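Local coordinates for protein ammonium transporter (Kuenenia stuttgartiensis, PDB 6EU6) that probably senses ammonium as the membrane-embedded, ammonium-transporter-family part of a sensor histidine kinase, at residues I305-I310 and P319-A324. Residues are numbered along the deposited sequence; the frame is centred on the assembly and turned at random.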
ATOM      1  N   ILE A 305     -25.978  -6.910  14.105  1.00 31.83           N
ATOM      2  CA  ILE A 305     -26.993  -7.731  14.745  1.00 31.31           C
ATOM      3  C   ILE A 305     -26.596  -9.178  14.515  1.00 30.06           C
ATOM      4  O   ILE A 305     -26.591 -10.022  15.432  1.00 32.45           O
ATOM      5  CB  ILE A 305     -28.377  -7.409  14.201  1.00 33.70           C
ATOM      6  CG1 ILE A 305     -28.790  -6.022  14.736  1.00 36.68           C
ATOM      7  CG2 ILE A 305     -29.402  -8.505  14.598  1.00 35.59           C
ATOM      8  CD1 ILE A 305     -29.939  -5.380  13.994  1.00 35.96           C
ATOM      9  N   ALA A 306     -26.284  -9.486  13.268  1.00 30.22           N
ATOM     10  CA  ALA A 306     -25.825 -10.803  12.912  1.00 28.97           C
ATOM     11  C   ALA A 306     -24.613 -11.279  13.650  1.00 29.28           C
ATOM     12  O   ALA A 306     -24.557 -12.444  14.099  1.00 28.89           O
ATOM     13  CB  ALA A 306     -25.641 -10.940  11.430  1.00 28.99           C
ATOM     14  N   GLU A 307     -23.634 -10.404  13.814  1.00 27.98           N
ATOM     15  CA  GLU A 307     -22.433 -10.796  14.508  1.00 27.61           C
ATOM     16  C   GLU A 307     -22.755 -11.265  15.951  1.00 29.73           C
ATOM     17  O   GLU A 307     -22.247 -12.297  16.400  1.00 30.25           O
ATOM     18  CB  GLU A 307     -21.512  -9.594  14.571  1.00 28.94           C
ATOM     19  CG  GLU A 307     -20.326  -9.706  15.458  1.00 33.45           C
ATOM     20  CD  GLU A 307     -19.543  -8.367  15.561  1.00 38.61           C
ATOM     21  OE1 GLU A 307     -20.063  -7.303  15.980  1.00 37.63           O
ATOM     22  OE2 GLU A 307     -18.372  -8.369  15.170  1.00 36.20           O
ATOM     23  N   GLY A 308     -23.612 -10.510  16.656  1.00 29.76           N
ATOM     24  CA  GLY A 308     -24.048 -10.882  17.975  1.00 31.33           C
ATOM     25  C   GLY A 308     -24.882 -12.171  18.021  1.00 31.31           C
ATOM     26  O   GLY A 308     -24.744 -12.974  18.936  1.00 32.69           O
ATOM     27  N   PHE A 309     -25.724 -12.364  17.020  1.00 33.46           N
ATOM     28  CA  PHE A 309     -26.576 -13.575  16.906  1.00 32.90           C
ATOM     29  C   PHE A 309     -25.725 -14.832  16.738  1.00 35.62           C
ATOM     30  O   PHE A 309     -25.933 -15.902  17.375  1.00 33.90           O
ATOM     31  CB  PHE A 309     -27.554 -13.378  15.767  1.00 35.76           C
ATOM     32  CG  PHE A 309     -28.449 -14.526  15.532  1.00 40.88           C
ATOM     33  CD1 PHE A 309     -29.579 -14.707  16.317  1.00 47.23           C
ATOM     34  CD2 PHE A 309     -28.188 -15.412  14.520  1.00 42.30           C
ATOM     35  CE1 PHE A 309     -30.409 -15.797  16.124  1.00 43.56           C
ATOM     36  CE2 PHE A 309     -29.010 -16.512  14.327  1.00 47.77           C
ATOM     37  CZ  PHE A 309     -30.111 -16.698  15.130  1.00 44.56           C
ATOM     38  N   ILE A 310     -24.694 -14.697  15.945  1.00 34.02           N
ATOM     39  CA  ILE A 310     -23.831 -15.813  15.587  1.00 30.52           C
ATOM     40  C   ILE A 310     -23.041 -16.208  16.833  1.00 30.47           C
ATOM     41  O   ILE A 310     -22.876 -17.377  17.174  1.00 31.56           O
ATOM     42  CB  ILE A 310     -22.899 -15.417  14.420  1.00 30.82           C
ATOM     43  CG1 ILE A 310     -23.698 -15.329  13.117  1.00 29.54           C
ATOM     44  CG2 ILE A 310     -21.719 -16.414  14.312  1.00 26.78           C
ATOM     45  CD1 ILE A 310     -22.969 -14.520  12.044  1.00 30.71           C
ATOM     46  N   PRO A 319     -13.536 -15.522  15.538  1.00 28.45           N
ATOM     47  CA  PRO A 319     -12.688 -14.484  16.163  1.00 26.91           C
ATOM     48  C   PRO A 319     -12.627 -13.156  15.387  1.00 30.76           C
ATOM     49  O   PRO A 319     -12.386 -12.152  15.988  1.00 29.86           O
ATOM     50  CB  PRO A 319     -11.307 -15.153  16.159  1.00 27.65           C
ATOM     51  CG  PRO A 319     -11.620 -16.635  16.213  1.00 29.33           C
ATOM     52  CD  PRO A 319     -12.781 -16.784  15.293  1.00 27.21           C
ATOM     53  N   VAL A 320     -12.891 -13.141  14.077  1.00 27.37           N
ATOM     54  CA  VAL A 320     -12.843 -11.907  13.288  1.00 27.70           C
ATOM     55  C   VAL A 320     -14.182 -11.477  12.738  1.00 28.24           C
ATOM     56  O   VAL A 320     -14.222 -10.588  11.938  1.00 29.68           O
ATOM     57  CB  VAL A 320     -11.843 -12.007  12.113  1.00 30.21           C
ATOM     58  CG1 VAL A 320     -10.455 -12.432  12.600  1.00 28.83           C
ATOM     59  CG2 VAL A 320     -12.356 -12.921  11.042  1.00 28.95           C
ATOM     60  N   SER A 321     -15.249 -12.158  13.126  1.00 27.02           N
ATOM     61  CA  SER A 321     -16.593 -11.964  12.598  1.00 28.53           C
ATOM     62  C   SER A 321     -16.670 -12.175  11.082  1.00 25.63           C
ATOM     63  O   SER A 321     -17.373 -11.450  10.380  1.00 27.34           O
ATOM     64  CB  SER A 321     -17.134 -10.609  13.007  1.00 29.56           C
ATOM     65  OG  SER A 321     -17.038 -10.455  14.390  1.00 29.74           O
ATOM     66  N   ALA A 322     -15.836 -13.089  10.561  1.00 27.29           N
ATOM     67  CA  ALA A 322     -15.799 -13.398   9.151  1.00 27.85           C
ATOM     68  C   ALA A 322     -17.173 -13.809   8.584  1.00 29.63           C
ATOM     69  O   ALA A 322     -17.543 -13.476   7.447  1.00 24.52           O
ATOM     70  CB  ALA A 322     -14.824 -14.504   8.894  1.00 29.46           C
ATOM     71  N   ILE A 323     -17.931 -14.548   9.393  1.00 28.61           N
ATOM     72  CA  ILE A 323     -19.241 -15.067   8.917  1.00 28.61           C
ATOM     73  C   ILE A 323     -20.203 -13.908   8.757  1.00 27.67           C
ATOM     74  O   ILE A 323     -20.817 -13.726   7.733  1.00 29.43           O
ATOM     75  CB  ILE A 323     -19.821 -16.086   9.894  1.00 26.58           C
ATOM     76  CG1 ILE A 323     -18.867 -17.283  10.020  1.00 28.45           C
ATOM     77  CG2 ILE A 323     -21.194 -16.495   9.383  1.00 29.95           C
ATOM     78  CD1 ILE A 323     -19.155 -18.133  11.288  1.00 29.70           C
ATOM     79  N   ALA A 324     -20.248 -13.054   9.757  1.00 26.93           N
ATOM     80  CA  ALA A 324     -21.050 -11.836   9.628  1.00 27.22           C
ATOM     81  C   ALA A 324     -20.630 -10.915   8.512  1.00 27.74           C
ATOM     82  O   ALA A 324     -21.500 -10.402   7.794  1.00 25.36           O
ATOM     83  CB  ALA A 324     -21.029 -11.078  10.935  1.00 27.41           C
TER
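Ala324 sets its CB against the backbone of Glu307, with CB 3.8 Å from Glu307 CA. The contact joins two consecutive helices of the ammonium transporter fold, 289-312 and 322-340, across the short connection between them. The end of the first helix meets the first turn of the second. With only a methyl group at Ala324, the two backbones come close, and the CA atoms of Glu307 and Ala324 are 5.2 Å apart.

Beside this methyl the contact is polar. The CG of Glu307 lies anti to the backbone N (chi1 169°), and the chain stays extended to CD. The turn about chi3 (59°) then sets OE2 toward the hydroxyl of Ser321, the N-cap residue of helix 322-340. Ser321 OG donates a short hydrogen bond of 2.6 Å to Glu307 OE2, on the anti lone pair, the one facing away from OE1. The Ser321 side chain makes no capping bond; OG is given to the glutamate. Asp318 OD2 accepts a hydrogen bond from Ile323 N in the first turn. Three hydroxyls hold the carboxylate: Ser321 and Thr271 on OE2, Ser268 on OE1. The last two belong to helix 266-280. Together they would be expected to fix the rotation of the carboxylate and may help to stabilise its charge.

Elsewhere the contact is apolar. The side chains of Ile310 and Ile323 meet at a slant, and toward 319-324 Ile310 uses CD1 alone. Ile323 also packs on Trp176 and Met179 of helix 167-185. A bound nonyl maltoside molecule lies about 8 Å from the side chain of Ile310. The CD1 of Ile310 touches Ile323 CG2 at 3.8 Å and sits 4.1 Å from Ala324 CB.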